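Local coordinates for nitrate regulatory protein (Klebsiella oxytoca, PDB 4AKK), which responds to nitrate and nitrite and binds the terminator in the nasF operon leader RNA, so that transcription reads through into the nas operon, at residues His71-Gln74 and Cys75-Gly78; Ala255-Glu258 and Ile259-Arg263; Ile331-Arg334 and Leu335-Leu339. All coordinates share one frame; numbering follows the deposited sequence.

Contact 1 of 3, residues His71-Gln74 and Cys75-Gly78. With EDO (1,2-ethanediol), chain C.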
loop_
_atom_site.group_PDB
_atom_site.type_symbol
_atom_site.label_atom_id
_atom_site.label_comp_id
_atom_site.label_asym_id
_atom_site.label_seq_id
_atom_site.Cartn_x
_atom_site.Cartn_y
_atom_site.Cartn_z
ATOM N N HIS A 71 14.380 -21.593 4.359
ATOM C CA HIS A 71 14.189 -22.841 3.638
ATOM C C HIS A 71 14.414 -24.065 4.540
ATOM O O HIS A 71 13.604 -25.003 4.554
ATOM C CB HIS A 71 15.073 -22.913 2.382
ATOM C CG HIS A 71 14.903 -24.189 1.618
ATOM N ND1 HIS A 71 13.816 -24.430 0.803
ATOM C CD2 HIS A 71 15.661 -25.313 1.575
ATOM C CE1 HIS A 71 13.918 -25.640 0.282
ATOM N NE2 HIS A 71 15.029 -26.197 0.735
ATOM N N MET A 72 15.508 -24.053 5.293
ATOM C CA MET A 72 15.783 -25.135 6.229
ATOM C C MET A 72 14.683 -25.245 7.294
ATOM O O MET A 72 14.280 -26.346 7.667
ATOM C CB MET A 72 17.154 -24.958 6.897
ATOM C CG MET A 72 18.378 -25.042 5.953
ATOM S SD MET A 72 18.378 -26.181 4.521
ATOM C CE MET A 72 17.434 -27.602 5.038
ATOM N N LEU A 73 14.210 -24.099 7.786
ATOM C CA LEU A 73 13.122 -24.085 8.773
ATOM C C LEU A 73 11.844 -24.680 8.179
ATOM O O LEU A 73 11.097 -25.364 8.869
ATOM C CB LEU A 73 12.861 -22.664 9.278
ATOM C CG LEU A 73 13.907 -22.147 10.266
ATOM C CD1 LEU A 73 13.801 -20.640 10.405
ATOM C CD2 LEU A 73 13.770 -22.833 11.625
ATOM N N GLN A 74 11.607 -24.420 6.897
ATOM C CA GLN A 74 10.484 -25.033 6.179
ATOM C C GLN A 74 10.644 -26.558 6.082
ATOM O O GLN A 74 9.666 -27.306 6.187
ATOM C CB GLN A 74 10.358 -24.420 4.775
ATOM C CG GLN A 74 9.789 -22.995 4.750
ATOM C CD GLN A 74 10.142 -22.217 3.482
ATOM O OE1 GLN A 74 11.077 -22.576 2.754
ATOM N NE2 GLN A 74 9.407 -21.129 3.226
ATOM N N CYS A 75 11.874 -27.020 5.873
ATOM C CA CYS A 75 12.141 -28.462 5.864
ATOM C C CYS A 75 11.887 -29.048 7.248
ATOM O O CYS A 75 11.227 -30.079 7.393
ATOM C CB CYS A 75 13.581 -28.762 5.411
ATOM S SG CYS A 75 13.972 -28.248 3.696
ATOM N N GLU A 76 12.405 -28.381 8.273
ATOM C CA GLU A 76 12.180 -28.845 9.638
ATOM C C GLU A 76 10.686 -28.830 9.981
ATOM O O GLU A 76 10.183 -29.752 10.606
ATOM C CB GLU A 76 12.984 -28.026 10.654
ATOM C CG GLU A 76 12.977 -28.631 12.058
ATOM C CD GLU A 76 13.954 -27.960 13.007
ATOM O OE1 GLU A 76 14.660 -27.026 12.580
ATOM O OE2 GLU A 76 14.013 -28.361 14.187
ATOM N N ARG A 77 9.975 -27.788 9.576
ATOM C CA ARG A 77 8.543 -27.733 9.852
ATOM C C ARG A 77 7.841 -28.975 9.287
ATOM O O ARG A 77 7.095 -29.649 9.986
ATOM C CB ARG A 77 7.916 -26.440 9.300
ATOM C CG ARG A 77 6.403 -26.306 9.585
ATOM C CD ARG A 77 5.839 -24.989 9.044
ATOM N NE ARG A 77 6.180 -24.785 7.630
ATOM C CZ ARG A 77 6.086 -23.616 7.000
ATOM N NH1 ARG A 77 5.663 -22.538 7.662
ATOM N NH2 ARG A 77 6.425 -23.515 5.710
ATOM N N GLY A 78 8.093 -29.271 8.015
ATOM C CA GLY A 78 7.463 -30.398 7.355
ATOM C C GLY A 78 7.824 -31.744 7.943
ATOM O O GLY A 78 6.961 -32.614 8.090
HETATM C C1 EDO C . 4.981 -27.302 5.984
HETATM O O1 EDO C . 6.374 -27.472 6.246
HETATM C C2 EDO C . 4.346 -28.612 5.530
HETATM O O2 EDO C . 4.308 -29.638 6.531
#
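Q74 and R77, three residues apart on one helix, send their side chains the same way, side by side: CG of Q74 rests 3.5 Å from NH2 of R77, and the amide and guanidinium planes are turned 31° apart. R77 leaves the helix with CG anti to its backbone N (chi1 -179°) and bends at chi3, which brings NE round to O1 of a 1,2-ethanediol, probably from the crystallisation liquor. That bond, NE to O1, measures 3.0 Å, and the oxygen lies at the edge of the guanidinium, near its plane. NH1 forms a salt bridge with E197 and a hydrogen bond with S160. The amide of Q74 is gripped at both ends, OE1 by K196 and NE2 by E197, so its rotation is fixed. C75 sits one turn beyond H71, its SG 4.2 Å from the centroid of the imidazole and placed obliquely to it; ND1 of that ring is hydrogen-bonded to K196 as well. The bent chain of M72 brings CE within 3.8 Å of the same SG. Beneath run i to i+4 backbone bonds, among them E76 N to M72 O at 2.8 Å. E76 itself turns its carboxylate to R142. These are i to i+3 and i to i+4 neighbours on a buried helix, their polar ends paired with charged residues of adjacent helices, within the all-helical NIT nitrate-sensing region.

Contact 2 of 3, residues Ala255-Glu258 and Ile259-Arg263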
loop_
_atom_site.group_PDB
_atom_site.type_symbol
_atom_site.label_atom_id
_atom_site.label_comp_id
_atom_site.label_asym_id
_atom_site.label_seq_id
_atom_site.Cartn_x
_atom_site.Cartn_y
_atom_site.Cartn_z
ATOM N N ALA A 255 2.424 -26.197 -12.976
ATOM C CA ALA A 255 1.321 -26.658 -12.143
ATOM C C ALA A 255 1.314 -28.185 -12.017
ATOM O O ALA A 255 1.702 -28.898 -12.950
ATOM C CB ALA A 255 -0.003 -26.165 -12.703
ATOM N N SER A 256 0.881 -28.676 -10.858
ATOM C CA SER A 256 0.797 -30.113 -10.598
ATOM C C SER A 256 -0.642 -30.589 -10.626
ATOM O O SER A 256 -1.481 -30.108 -9.859
ATOM C CB SER A 256 1.394 -30.450 -9.232
ATOM O OG SER A 256 0.959 -31.730 -8.787
ATOM N N LEU A 257 -0.921 -31.548 -11.498
ATOM C CA LEU A 257 -2.256 -32.132 -11.605
ATOM C C LEU A 257 -2.640 -32.877 -10.314
ATOM O O LEU A 257 -3.789 -32.820 -9.844
ATOM C CB LEU A 257 -2.299 -33.079 -12.815
ATOM C CG LEU A 257 -3.660 -33.486 -13.380
ATOM C CD1 LEU A 257 -4.103 -34.794 -12.787
ATOM C CD2 LEU A 257 -4.705 -32.399 -13.131
ATOM N N GLU A 258 -1.675 -33.577 -9.737
ATOM C CA GLU A 258 -1.952 -34.325 -8.520
ATOM C C GLU A 258 -2.320 -33.376 -7.374
ATOM O O GLU A 258 -3.326 -33.576 -6.705
ATOM C CB GLU A 258 -0.770 -35.211 -8.129
ATOM C CG GLU A 258 -1.097 -36.161 -6.988
ATOM C CD GLU A 258 0.042 -37.111 -6.665
ATOM O OE1 GLU A 258 1.195 -36.801 -7.029
ATOM O OE2 GLU A 258 -0.218 -38.161 -6.037
ATOM N N ILE A 259 -1.514 -32.339 -7.161
ATOM C CA ILE A 259 -1.836 -31.326 -6.152
ATOM C C ILE A 259 -3.189 -30.665 -6.422
ATOM O O ILE A 259 -3.986 -30.461 -5.512
ATOM C CB ILE A 259 -0.747 -30.253 -6.045
ATOM C CG1 ILE A 259 0.531 -30.880 -5.476
ATOM C CG2 ILE A 259 -1.238 -29.093 -5.165
ATOM C CD1 ILE A 259 1.757 -29.977 -5.483
ATOM N N GLU A 260 -3.453 -30.343 -7.680
ATOM C CA GLU A 260 -4.721 -29.729 -8.026
ATOM C C GLU A 260 -5.914 -30.622 -7.701
ATOM O O GLU A 260 -6.932 -30.146 -7.198
ATOM C CB GLU A 260 -4.731 -29.286 -9.490
ATOM C CG GLU A 260 -4.156 -27.889 -9.691
ATOM C CD GLU A 260 -3.868 -27.569 -11.151
ATOM O OE1 GLU A 260 -4.206 -28.397 -12.027
ATOM O OE2 GLU A 260 -3.299 -26.487 -11.420
ATOM N N GLN A 261 -5.788 -31.915 -7.976
ATOM C CA GLN A 261 -6.863 -32.859 -7.662
ATOM C C GLN A 261 -7.070 -33.001 -6.163
ATOM O O GLN A 261 -8.204 -33.071 -5.679
ATOM C CB GLN A 261 -6.555 -34.236 -8.240
ATOM C CG GLN A 261 -6.451 -34.266 -9.749
ATOM C CD GLN A 261 -5.949 -35.616 -10.254
ATOM O OE1 GLN A 261 -5.098 -36.248 -9.625
ATOM N NE2 GLN A 261 -6.473 -36.060 -11.391
ATOM N N LEU A 262 -5.964 -33.079 -5.430
ATOM C CA LEU A 262 -6.048 -33.202 -3.978
ATOM C C LEU A 262 -6.624 -31.926 -3.338
ATOM O O LEU A 262 -7.316 -31.995 -2.333
ATOM C CB LEU A 262 -4.682 -33.570 -3.388
ATOM C CG LEU A 262 -4.220 -35.002 -3.729
ATOM C CD1 LEU A 262 -2.779 -35.275 -3.295
ATOM C CD2 LEU A 262 -5.159 -36.000 -3.095
ATOM N N ARG A 263 -6.356 -30.767 -3.934
ATOM C CA ARG A 263 -6.935 -29.526 -3.423
ATOM C C ARG A 263 -8.454 -29.599 -3.541
ATOM O O ARG A 263 -9.186 -29.263 -2.606
ATOM C CB ARG A 263 -6.408 -28.316 -4.191
ATOM C CG ARG A 263 -4.981 -27.883 -3.850
ATOM C CD ARG A 263 -4.581 -26.764 -4.809
ATOM N NE ARG A 263 -3.324 -26.113 -4.462
ATOM C CZ ARG A 263 -2.771 -25.140 -5.182
ATOM N NH1 ARG A 263 -3.366 -24.707 -6.288
ATOM N NH2 ARG A 263 -1.621 -24.596 -4.801
#
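S256 caps the N-terminus of helix 257-267: from the N-cap position its OG accepts from the backbone N of I259 at 3.0 Å, in a nearly straight bond (170° at the hydrogen). With OG anti to the serine N (chi1 162°), the hydroxyl is swung over the first turn to meet an amide that has no carbonyl one turn back within the helix. The backbone bonds follow in i to i+4 steps, from E260 N to S256 O at 2.9 Å, then Q261 to L257 and L262 to E258. Apolar contacts lie beside the cap. I259 lays its CG1 branch alongside S256, CD1 reaching 3.8 Å from the serine CB, and the same side chain packs on Q286 and R289 of helix 277-312. E258 and L262 point the same way, CG of the glutamate 4.2 Å from CD1 of the leucine, with E258 touching R281 and L262 touching W282 of that helix. On the exposed side, the side chains of L257 and E260 cross at about a right angle. Farther back, the carboxylate of E260 reaches past the N-cap residue, its OE2 coming to 3.6 Å from CB of A255.

Contact 3 of 3, residues Ile331-Arg334 and Leu335-Leu339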
loop_
_atom_site.group_PDB
_atom_site.type_symbol
_atom_site.label_atom_id
_atom_site.label_comp_id
_atom_site.label_asym_id
_atom_site.label_seq_id
_atom_site.Cartn_x
_atom_site.Cartn_y
_atom_site.Cartn_z
ATOM N N ILE A 331 10.258 14.903 -15.506
ATOM C CA ILE A 331 10.801 14.527 -14.209
ATOM C C ILE A 331 9.928 13.489 -13.517
ATOM O O ILE A 331 10.431 12.593 -12.843
ATOM C CB ILE A 331 10.921 15.752 -13.313
ATOM C CG1 ILE A 331 10.986 17.005 -14.181
ATOM C CG2 ILE A 331 12.144 15.637 -12.411
ATOM C CD1 ILE A 331 10.610 18.241 -13.454
ATOM N N ALA A 332 8.618 13.612 -13.690
ATOM C CA ALA A 332 7.692 12.636 -13.133
ATOM C C ALA A 332 8.053 11.236 -13.624
ATOM O O ALA A 332 7.752 10.239 -12.968
ATOM C CB ALA A 332 6.255 12.987 -13.505
ATOM N N LEU A 333 8.700 11.175 -14.785
ATOM C CA LEU A 333 9.160 9.913 -15.345
ATOM C C LEU A 333 10.404 9.442 -14.606
ATOM O O LEU A 333 10.438 8.328 -14.082
ATOM C CB LEU A 333 9.454 10.062 -16.842
ATOM C CG LEU A 333 9.896 8.821 -17.634
ATOM C CD1 LEU A 333 11.405 8.589 -17.543
ATOM C CD2 LEU A 333 9.118 7.570 -17.212
ATOM N N ARG A 334 11.423 10.294 -14.566
ATOM C CA ARG A 334 12.671 9.954 -13.890
ATOM C C ARG A 334 12.443 9.626 -12.414
ATOM O O ARG A 334 13.080 8.731 -11.859
ATOM C CB ARG A 334 13.702 11.077 -14.058
ATOM C CG ARG A 334 14.577 10.910 -15.303
ATOM C CD ARG A 334 15.508 12.098 -15.528
ATOM N NE ARG A 334 14.792 13.268 -16.035
ATOM C CZ ARG A 334 14.578 13.518 -17.325
ATOM N NH1 ARG A 334 15.027 12.678 -18.251
ATOM N NH2 ARG A 334 13.913 14.608 -17.689
ATOM N N LEU A 335 11.507 10.345 -11.800
ATOM C CA LEU A 335 11.175 10.178 -10.386
ATOM C C LEU A 335 10.623 8.780 -10.099
ATOM O O LEU A 335 11.120 8.071 -9.214
ATOM C CB LEU A 335 10.163 11.247 -9.964
ATOM C CG LEU A 335 10.023 11.537 -8.470
ATOM C CD1 LEU A 335 11.377 11.816 -7.843
ATOM C CD2 LEU A 335 9.094 12.716 -8.271
ATOM N N ASP A 336 9.598 8.390 -10.856
ATOM C CA ASP A 336 8.976 7.083 -10.695
ATOM C C ASP A 336 9.984 5.964 -10.921
ATOM O O ASP A 336 10.062 5.033 -10.126
ATOM C CB ASP A 336 7.783 6.917 -11.641
ATOM C CG ASP A 336 7.178 5.520 -11.577
ATOM O OD1 ASP A 336 7.732 4.595 -12.211
ATOM O OD2 ASP A 336 6.144 5.348 -10.894
ATOM N N LYS A 337 10.747 6.066 -12.006
ATOM C CA LYS A 337 11.803 5.100 -12.304
ATOM C C LYS A 337 12.788 4.986 -11.148
ATOM O O LYS A 337 13.315 3.911 -10.889
ATOM C CB LYS A 337 12.561 5.500 -13.572
ATOM C CG LYS A 337 11.769 5.335 -14.858
ATOM C CD LYS A 337 11.750 3.881 -15.309
ATOM C CE LYS A 337 13.140 3.413 -15.729
ATOM N NZ LYS A 337 13.144 2.010 -16.248
ATOM N N GLN A 338 13.040 6.099 -10.463
ATOM C CA GLN A 338 14.035 6.124 -9.392
ATOM C C GLN A 338 13.486 5.661 -8.031
ATOM O O GLN A 338 14.152 4.921 -7.308
ATOM C CB GLN A 338 14.664 7.517 -9.272
ATOM C CG GLN A 338 15.697 7.644 -8.150
ATOM C CD GLN A 338 16.968 6.863 -8.424
ATOM O OE1 GLN A 338 17.291 6.561 -9.574
ATOM N NE2 GLN A 338 17.704 6.538 -7.367
ATOM N N LEU A 339 12.275 6.097 -7.691
ATOM C CA LEU A 339 11.672 5.768 -6.400
ATOM C C LEU A 339 10.844 4.474 -6.430
ATOM O O LEU A 339 10.742 3.773 -5.425
ATOM C CB LEU A 339 10.820 6.938 -5.881
ATOM C CG LEU A 339 11.526 8.292 -5.746
ATOM C CD1 LEU A 339 10.654 9.271 -4.984
ATOM C CD2 LEU A 339 12.878 8.149 -5.059
#
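L333 and K337 owe their contact to different settings of chi1. In L333, CG is anti to the backbone N (chi1 -177°), while K337 places CG anti to its carbonyl carbon (chi1 -71°), beside the backbone N. The two side chains consequently run side by side and point the same way, with CD2 of L333 4.2 Å from CG of K337. The lysine then bends at chi2 and chi3, so NZ takes no part in the contact with the leucine; what touches is only the first part of its aliphatic chain, CG also lying 3.4 Å from O of L333. Beneath this pair the helix is held by its backbone. L335 N donates to I331 O at 2.7 Å, and K337 N meets L333 O at 3.1 Å in an almost straight bond (174° at the hydrogen). By contrast, the bond from D336 N to A332 O is weak, at 3.4 Å, and that from Q338 N to R334 O is strongly bent. The short helix 331-339 is amphipathic: L333, R334 and K337 lie on an exposed side, whereas I331 and L335, four residues apart, are buried and face the same neighbour. This side is covered by helix 122-134 of the second subunit of the dimer, where I331 packs on W133 and L335 on C130, both of that subunit. Farther along, Q338 and L339 lean on W126 and R127 of the same helix of the neighbouring chain, and Q338 also makes a weak hydrogen bond to Q49 in helix 37-52 of its own chain.

In the fold
All three are local contacts, arranged in series along an all-helical chain; 1 and 3 lie within single helices, 2 at the start of one. Contacts 1 and 2 both belong to the NIT region, their centres 22 Å apart and their nearest atoms about 13 Å apart. The first is buried, the second lies at the surface; helix 180-212 links them indirectly, giving K196 and E197 to contact 1 and E202 and F210 to contact 2. Contact 3 stands apart, its centre 40 Å from that of contact 1 across the chain's centre and 43 Å from that of contact 2. It alone of the three touches the second subunit. The bound ethanediol belongs to contact 1, where R203 also holds it.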